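Methanogen homoaconitase large subunit (Methanocaldococcus jannaschii, PDB 4KP2) catalyses, together with its small subunit, the reversible dehydration of (R)-homocitrate to cis-homoaconitate and its hydration to homoisocitrate, using a [4Fe-4S] cluster. Local coordinates at residues 83-88 and 378-383. Sequence-based numbering, arbitrary orientation.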
loop_
_atom_site.group_PDB
_atom_site.type_symbol
_atom_site.label_atom_id
_atom_site.label_comp_id
_atom_site.label_asym_id
_atom_site.label_seq_id
_atom_site.Cartn_x
_atom_site.Cartn_y
_atom_site.Cartn_z
ATOM N N HIS A 83 3.250 -11.200 -3.571
ATOM C CA HIS A 83 4.593 -10.635 -3.636
ATOM C C HIS A 83 4.620 -9.221 -4.213
ATOM O O HIS A 83 5.316 -8.346 -3.697
ATOM C CB HIS A 83 5.519 -11.545 -4.445
ATOM C CG HIS A 83 6.031 -12.722 -3.677
ATOM N ND1 HIS A 83 5.198 -13.619 -3.043
ATOM C CD2 HIS A 83 7.294 -13.148 -3.440
ATOM C CE1 HIS A 83 5.926 -14.547 -2.449
ATOM N NE2 HIS A 83 7.201 -14.285 -2.674
ATOM N N ASN A 84 3.865 -9.005 -5.285
ATOM C CA ASN A 84 3.870 -7.721 -5.974
ATOM C C ASN A 84 2.472 -7.135 -6.122
ATOM O O ASN A 84 2.000 -6.905 -7.236
ATOM C CB ASN A 84 4.522 -7.866 -7.351
ATOM C CG ASN A 84 5.923 -8.443 -7.277
ATOM O OD1 ASN A 84 6.905 -7.706 -7.185
ATOM N ND2 ASN A 84 6.022 -9.768 -7.316
ATOM N N VAL A 85 1.809 -6.892 -4.994
ATOM C CA VAL A 85 0.448 -6.372 -5.018
ATOM C C VAL A 85 0.320 -5.031 -4.289
ATOM O O VAL A 85 0.637 -4.928 -3.103
ATOM C CB VAL A 85 -0.561 -7.399 -4.451
ATOM C CG1 VAL A 85 -0.733 -8.552 -5.426
ATOM C CG2 VAL A 85 -0.107 -7.912 -3.091
ATOM N N PRO A 86 -0.125 -3.985 -5.006
ATOM C CA PRO A 86 -0.432 -3.945 -6.441
ATOM C C PRO A 86 0.844 -4.001 -7.282
ATOM O O PRO A 86 1.925 -3.783 -6.736
ATOM C CB PRO A 86 -1.112 -2.577 -6.613
ATOM C CG PRO A 86 -1.541 -2.175 -5.244
ATOM C CD PRO A 86 -0.495 -2.728 -4.338
ATOM N N PRO A 87 0.719 -4.310 -8.586
ATOM C CA PRO A 87 1.861 -4.398 -9.503
ATOM C C PRO A 87 2.797 -3.195 -9.418
ATOM O O PRO A 87 2.352 -2.052 -9.529
ATOM C CB PRO A 87 1.192 -4.445 -10.875
ATOM C CG PRO A 87 -0.091 -5.140 -10.620
ATOM C CD PRO A 87 -0.539 -4.700 -9.250
ATOM N N ASN A 88 4.083 -3.465 -9.228
ATOM C CA ASN A 88 5.083 -2.419 -9.046
ATOM C C ASN A 88 5.829 -2.067 -10.330
ATOM O O ASN A 88 6.211 -0.918 -10.539
ATOM C CB ASN A 88 6.074 -2.829 -7.956
ATOM C CG ASN A 88 6.420 -4.305 -8.012
ATOM O OD1 ASN A 88 5.640 -5.117 -8.510
ATOM N ND2 ASN A 88 7.590 -4.662 -7.497
ATOM N N ILE A 378 -0.022 1.820 6.072
ATOM C CA ILE A 378 -0.741 0.587 5.788
ATOM C C ILE A 378 -0.698 0.264 4.299
ATOM O O ILE A 378 -0.940 1.132 3.460
ATOM C CB ILE A 378 -2.208 0.686 6.235
ATOM C CG1 ILE A 378 -2.292 1.206 7.672
ATOM C CG2 ILE A 378 -2.904 -0.661 6.100
ATOM C CD1 ILE A 378 -1.582 0.329 8.680
ATOM N N CYS A 379 -0.387 -0.986 3.974
ATOM C CA CYS A 379 -0.328 -1.414 2.582
ATOM C C CYS A 379 -1.166 -2.665 2.341
ATOM O O CYS A 379 -1.648 -3.293 3.283
ATOM C CB CYS A 379 1.120 -1.652 2.151
ATOM S SG CYS A 379 2.163 -0.177 2.196
ATOM N N THR A 380 -1.334 -3.010 1.069
ATOM C CA THR A 380 -2.112 -4.174 0.662
ATOM C C THR A 380 -1.543 -5.459 1.257
ATOM O O THR A 380 -0.338 -5.703 1.169
ATOM C CB THR A 380 -2.147 -4.295 -0.876
ATOM O OG1 THR A 380 -2.863 -3.183 -1.427
ATOM C CG2 THR A 380 -2.814 -5.588 -1.310
ATOM N N PRO A 381 -2.412 -6.277 1.877
ATOM C CA PRO A 381 -2.049 -7.556 2.497
ATOM C C PRO A 381 -1.192 -8.445 1.597
ATOM O O PRO A 381 -1.709 -9.119 0.706
ATOM C CB PRO A 381 -3.407 -8.213 2.743
ATOM C CG PRO A 381 -4.322 -7.069 2.981
ATOM C CD PRO A 381 -3.838 -5.959 2.081
ATOM N N GLY A 382 0.113 -8.436 1.845
ATOM C CA GLY A 382 1.050 -9.250 1.094
ATOM C C GLY A 382 2.379 -9.335 1.819
ATOM O O GLY A 382 2.425 -9.334 3.048
ATOM N N CYS A 383 3.465 -9.403 1.057
ATOM C CA CYS A 383 4.800 -9.463 1.642
ATOM C C CYS A 383 5.755 -8.477 0.974
ATOM O O CYS A 383 6.264 -8.727 -0.119
ATOM C CB CYS A 383 5.358 -10.888 1.572
ATOM S SG CYS A 383 5.208 -11.690 -0.046
#
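Residues 83-86 and 380-383 run nearly antiparallel, their end-to-end directions 161° apart, as two irregular loop segments. The backbones come nearest where His-83 faces Cys-383, with their CA atoms 5.4 Å apart; toward Val-85 and Thr-380 they diverge to 6.6 Å between CA atoms. The cis peptide before Pro-86 bends the first loop sharply at that wider end. Cys-383 SG sits over one face of the His-83 imidazole, 3.8 Å from the ring centroid and displaced toward the rim on the ND1 side, where SG to ND1 is 3.6 Å. This sulfur-aromatic contact depends on the cysteine torsion: SG lies between its own backbone N and carbonyl carbon (chi1 48°). A flat imidazole suits the place because it can lie against the sulfur and also stack on His-53; separately, the backbone N of His-83 is hydrogen-bonded to Asp-54. With the ring cut back to an alanine, Cys-383 SG would probably lose its aromatic cover on this side and His-53 its stacking mate. Glycine suits position Gly-382, where a beta carbon would crowd Val-85 CG2. At the other end the contact is mostly van der Waals packing: Val-85 CG2 meets Thr-380 CG2 at 4.0 Å, an aliphatic touch with the two side chains crossing at about a right angle, and Thr-380 CB rests 3.6 Å from Val-85 O. The CD of Pro-86 lies 3.8 Å from Thr-380 OG1, a hydroxyl whose hydrogen bond goes to Ile-378 O of the second subunit. Threonine thus serves both sides, its methyl turned to the valine and its hydroxyl to the neighbouring chain. The arrangement joins the loops after strands 77-80 and 377-378, from different parallel sheets of the aconitase fold, at the predicted [4Fe-4S] site, where Cys-383 is grouped with Cys-323 and Cys-386 as probable cluster ligands.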